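ABC transporter, substrate binding protein (Agrobacterium tumefaciens, PDB 3C9H) probably captures a solute in the periplasm and delivers it to the membrane part of an ABC importer, and binds a magnesium ion. Local coordinates at residues A[151-154]-A[155-159]; A[240-243]-A[244-247]. One frame throughout, in Å; residues are numbered along the deposited sequence.

Contact 1 of 2, residues A[151-154]-A[155-159]; sequences PPAT and RAEFV
T154 and E157 meet in an N-cap at the start of helix 155-164, where the loop that follows strand 135-142 turns into the helix of this periplasmic-binding-protein fold. T154 OG1 accepts the backbone N-H of E157 at 3.1 Å, nearly straight at 167°. Its chi1 of 71° sets the hydroxyl between the backbone N and the carbonyl carbon. The first helical backbone bond follows, from F158 N to T154 O, 2.9 Å long. E157 answers from the helix side: its chain, extended beyond CG, reaches toward the loop and brings OE1 to 2.9 Å from A153 N, which approaches from above the carboxylate plane. The same oxygen takes a bond from a water, 2.7 Å from OE1, that also donates to P151 O. Beneath the polar cap P152 lays its ring against the helix backbone, CB 3.4 Å from F158 N, while its CG meets F158 CD1 at 4.0 Å. F158 packs edge-to-face with F139, and P152 and F158 both touch L230 of strand 230-235. R155 turns away from the loop to Y232, D256 and Y257. The hydroxyl thus occupies an N-H of the first turn that has no partner within the helix, the carboxylate takes that of A153 just before it, and a negative E157 near the N-terminal end of the helix would probably be favoured by the helix dipole.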
loop_
_atom_site.group_PDB
_atom_site.type_symbol
_atom_site.label_atom_id
_atom_site.label_comp_id
_atom_site.label_asym_id
_atom_site.label_seq_id
_atom_site.Cartn_x
_atom_site.Cartn_y
_atom_site.Cartn_z
ATOM N N PRO A 151 7.780 21.956 -8.038
ATOM C CA PRO A 151 8.416 20.922 -7.221
ATOM C C PRO A 151 9.264 19.962 -8.045
ATOM O O PRO A 151 9.097 19.894 -9.264
ATOM C CB PRO A 151 7.226 20.199 -6.595
ATOM C CG PRO A 151 6.133 20.367 -7.552
ATOM C CD PRO A 151 6.317 21.764 -8.113
ATOM N N PRO A 152 10.182 19.222 -7.378
ATOM C CA PRO A 152 11.037 18.240 -8.043
ATOM C C PRO A 152 10.205 17.094 -8.612
ATOM O O PRO A 152 9.205 16.720 -8.010
ATOM C CB PRO A 152 11.975 17.773 -6.927
ATOM C CG PRO A 152 11.235 18.052 -5.657
ATOM C CD PRO A 152 10.418 19.265 -5.917
ATOM N N ALA A 153 10.588 16.605 -9.795
ATOM C CA ALA A 153 9.863 15.554 -10.513
ATOM C C ALA A 153 10.686 14.269 -10.699
ATOM O O ALA A 153 10.195 13.291 -11.254
ATOM C CB ALA A 153 9.414 16.074 -11.874
ATOM N N THR A 154 11.929 14.285 -10.242
ATOM C CA THR A 154 12.809 13.142 -10.271
ATOM C C THR A 154 13.582 13.138 -8.966
ATOM O O THR A 154 13.584 14.128 -8.223
ATOM C CB THR A 154 13.831 13.205 -11.441
ATOM O OG1 THR A 154 14.799 14.226 -11.183
ATOM C CG2 THR A 154 13.153 13.437 -12.781
ATOM N N ARG A 155 14.272 12.042 -8.706
ATOM C CA ARG A 155 15.086 11.917 -7.514
ATOM C C ARG A 155 16.316 12.834 -7.535
ATOM O O ARG A 155 16.682 13.383 -6.516
ATOM C CB ARG A 155 15.456 10.444 -7.297
ATOM C CG ARG A 155 14.275 9.701 -6.657
ATOM C CD ARG A 155 14.259 8.250 -6.945
ATOM N NE ARG A 155 13.011 7.638 -6.488
ATOM C CZ ARG A 155 11.908 7.533 -7.221
ATOM N NH1 ARG A 155 10.842 6.956 -6.707
ATOM N NH2 ARG A 155 11.867 7.972 -8.471
ATOM N N ALA A 156 16.937 12.987 -8.699
ATOM C CA ALA A 156 17.993 13.987 -8.882
ATOM C C ALA A 156 17.505 15.383 -8.519
ATOM O O ALA A 156 18.182 16.092 -7.769
ATOM C CB ALA A 156 18.511 13.976 -10.307
ATOM N N GLU A 157 16.339 15.773 -9.038
ATOM C CA GLU A 157 15.753 17.091 -8.742
ATOM C C GLU A 157 15.381 17.261 -7.276
ATOM O O GLU A 157 15.443 18.366 -6.732
ATOM C CB GLU A 157 14.506 17.358 -9.602
ATOM C CG GLU A 157 14.816 17.611 -11.052
ATOM C CD GLU A 157 13.583 17.889 -11.908
ATOM O OE1 GLU A 157 12.486 18.059 -11.371
ATOM O OE2 GLU A 157 13.723 17.954 -13.141
ATOM N N PHE A 158 14.955 16.170 -6.649
ATOM C CA PHE A 158 14.579 16.207 -5.251
ATOM C C PHE A 158 15.809 16.581 -4.427
ATOM O O PHE A 158 15.752 17.480 -3.589
ATOM C CB PHE A 158 14.057 14.828 -4.821
ATOM C CG PHE A 158 13.194 14.835 -3.583
ATOM C CD1 PHE A 158 11.805 14.655 -3.685
ATOM C CD2 PHE A 158 13.754 14.953 -2.328
ATOM C CE1 PHE A 158 10.982 14.622 -2.532
ATOM C CE2 PHE A 158 12.960 14.924 -1.154
ATOM C CZ PHE A 158 11.568 14.769 -1.253
ATOM N N VAL A 159 16.905 15.869 -4.672
ATOM C CA VAL A 159 18.158 16.059 -3.936
ATOM C C VAL A 159 18.703 17.468 -4.163
ATOM O O VAL A 159 19.081 18.150 -3.206
ATOM C CB VAL A 159 19.200 14.994 -4.326
ATOM C CG1 VAL A 159 20.588 15.353 -3.788
ATOM C CG2 VAL A 159 18.767 13.594 -3.811
HETATM O O HOH W 1 10.497 19.816 -11.733
#

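Contact 2 of 2, residues A[240-243]-A[244-247]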
loop_
_atom_site.group_PDB
_atom_site.type_symbol
_atom_site.label_atom_id
_atom_site.label_comp_id
_atom_site.label_asym_id
_atom_site.label_seq_id
_atom_site.Cartn_x
_atom_site.Cartn_y
_atom_site.Cartn_z
ATOM N N ALA A 240 -4.246 11.328 -3.752
ATOM C CA ALA A 240 -5.370 11.785 -4.577
ATOM C C ALA A 240 -6.638 11.984 -3.740
ATOM O O ALA A 240 -7.368 12.964 -3.953
ATOM C CB ALA A 240 -5.620 10.843 -5.760
ATOM N N ASP A 241 -6.885 11.097 -2.775
ATOM C CA ASP A 241 -8.020 11.245 -1.852
ATOM C C ASP A 241 -7.919 12.507 -1.026
ATOM O O ASP A 241 -8.885 13.271 -0.936
ATOM C CB ASP A 241 -8.112 10.058 -0.883
ATOM C CG ASP A 241 -9.339 10.143 0.002
ATOM O OD1 ASP A 241 -10.457 10.112 -0.554
ATOM O OD2 ASP A 241 -9.178 10.269 1.236
ATOM N N TRP A 242 -6.749 12.724 -0.427
ATOM C CA TRP A 242 -6.470 13.952 0.319
ATOM C C TRP A 242 -6.650 15.209 -0.529
ATOM O O TRP A 242 -7.365 16.131 -0.118
ATOM C CB TRP A 242 -5.058 13.953 0.914
ATOM C CG TRP A 242 -5.089 13.502 2.291
ATOM C CD1 TRP A 242 -5.166 12.197 2.727
ATOM C CD2 TRP A 242 -5.120 14.320 3.452
ATOM N NE1 TRP A 242 -5.221 12.164 4.107
ATOM C CE2 TRP A 242 -5.194 13.450 4.576
ATOM C CE3 TRP A 242 -5.051 15.695 3.663
ATOM C CZ2 TRP A 242 -5.230 13.922 5.885
ATOM C CZ3 TRP A 242 -5.089 16.163 4.967
ATOM C CH2 TRP A 242 -5.176 15.279 6.063
ATOM N N ALA A 243 -5.985 15.224 -1.686
ATOM C CA ALA A 243 -5.996 16.356 -2.597
ATOM C C ALA A 243 -7.411 16.710 -3.051
ATOM O O ALA A 243 -7.712 17.892 -3.284
ATOM C CB ALA A 243 -5.104 16.071 -3.808
ATOM N N SER A 244 -8.282 15.702 -3.175
ATOM C CA SER A 244 -9.674 15.954 -3.530
ATOM C C SER A 244 -10.419 16.778 -2.481
ATOM O O SER A 244 -11.394 17.424 -2.815
ATOM C CB SER A 244 -10.440 14.661 -3.766
ATOM O OG SER A 244 -11.035 14.215 -2.567
ATOM N N ARG A 245 -9.975 16.729 -1.225
ATOM C CA ARG A 245 -10.585 17.480 -0.117
ATOM C C ARG A 245 -9.737 18.661 0.347
ATOM O O ARG A 245 -10.264 19.596 0.953
ATOM C CB ARG A 245 -10.817 16.563 1.099
ATOM C CG ARG A 245 -12.041 15.660 1.002
ATOM C CD ARG A 245 -12.185 14.756 2.243
ATOM N NE ARG A 245 -11.202 13.669 2.225
ATOM C CZ ARG A 245 -10.171 13.519 3.066
ATOM N NH1 ARG A 245 -9.937 14.356 4.072
ATOM N NH2 ARG A 245 -9.362 12.483 2.909
ATOM N N HIS A 246 -8.430 18.609 0.109
ATOM C CA HIS A 246 -7.499 19.639 0.582
ATOM C C HIS A 246 -6.659 20.154 -0.588
ATOM O O HIS A 246 -5.670 19.531 -0.985
ATOM C CB HIS A 246 -6.579 19.078 1.656
ATOM C CG HIS A 246 -7.300 18.553 2.852
ATOM N ND1 HIS A 246 -7.752 17.253 2.936
ATOM C CD2 HIS A 246 -7.646 19.149 4.014
ATOM C CE1 HIS A 246 -8.346 17.073 4.103
ATOM N NE2 HIS A 246 -8.298 18.208 4.775
ATOM N N PRO A 247 -7.024 21.325 -1.119
ATOM C CA PRO A 247 -6.447 21.808 -2.377
ATOM C C PRO A 247 -4.935 22.120 -2.336
ATOM O O PRO A 247 -4.302 22.154 -3.384
ATOM C CB PRO A 247 -7.274 23.074 -2.671
ATOM C CG PRO A 247 -7.693 23.557 -1.338
ATOM C CD PRO A 247 -7.956 22.304 -0.531
#
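W242 O is gripped by three donors from the residues that end helix 236-245: the backbone N of R245, the backbone N of H246 and the ring ND1 of H246. This C-terminal helix end lies at the surface of a periplasmic-binding-protein fold, just before strand 249-252. The bond from H246 N to W242 O is the shortest, at 2.7 Å, and lies in the carbonyl plane; R245 N comes from above that plane. H246 ND1 reaches W242 O at 3.3 Å with the acceptor close to the imidazole plane, which helps fix the ring's rotation and indicates a proton on ND1. Held this way, the imidazole forms an offset stack with the six-membered ring of W242, whose CE3 and CZ3 lie over one imidazole face near its rim, with centroids 4.4 Å apart and planes tilted by 26°. Its chi1 of -59° sets CG beside the backbone N and turns the ring back along the helix. S244 OG donates to D241 O at 2.9 Å, a side-chain bond back to the preceding turn. R245 also reaches back, its chain bent at chi3 (-74°), and forms a salt bridge to D241. Its NH2 lies over one face of the indole, near the rim, though the cation-pi attraction is at most weak. The W242 side chain touches L220, E221 and S224 of helix 216-224, H246 also meets S224, and the W242 side chain lies about 6 Å from that of D43, a magnesium ligand. In the salt bridge, D241 OD2 lies in the guanidinium plane, 2.8 Å from R245 NH2, whereas NH2 approaches OD2 from above the carboxylate plane.

How the contacts relate
Contact 1 opens a helix and contact 2 closes one: 151-154/155-159 leads into helix 155-164, whereas 240-243/244-247 ends helix 236-245. Strand 230-235, against which contact 1 packs, runs directly into the helix of contact 2, yet the two do not touch; their centres are 22 Å apart and their nearest atoms about 11 Å. Contact 1 is partly buried, with a polar cap set over an apolar underside, and lies away from the metal site. Contact 2 is a surface patch of stacked rings and an ion pair, nearer the magnesium. Side chains satisfy N-H groups at the first end; at the second, a single carbonyl draws several donors.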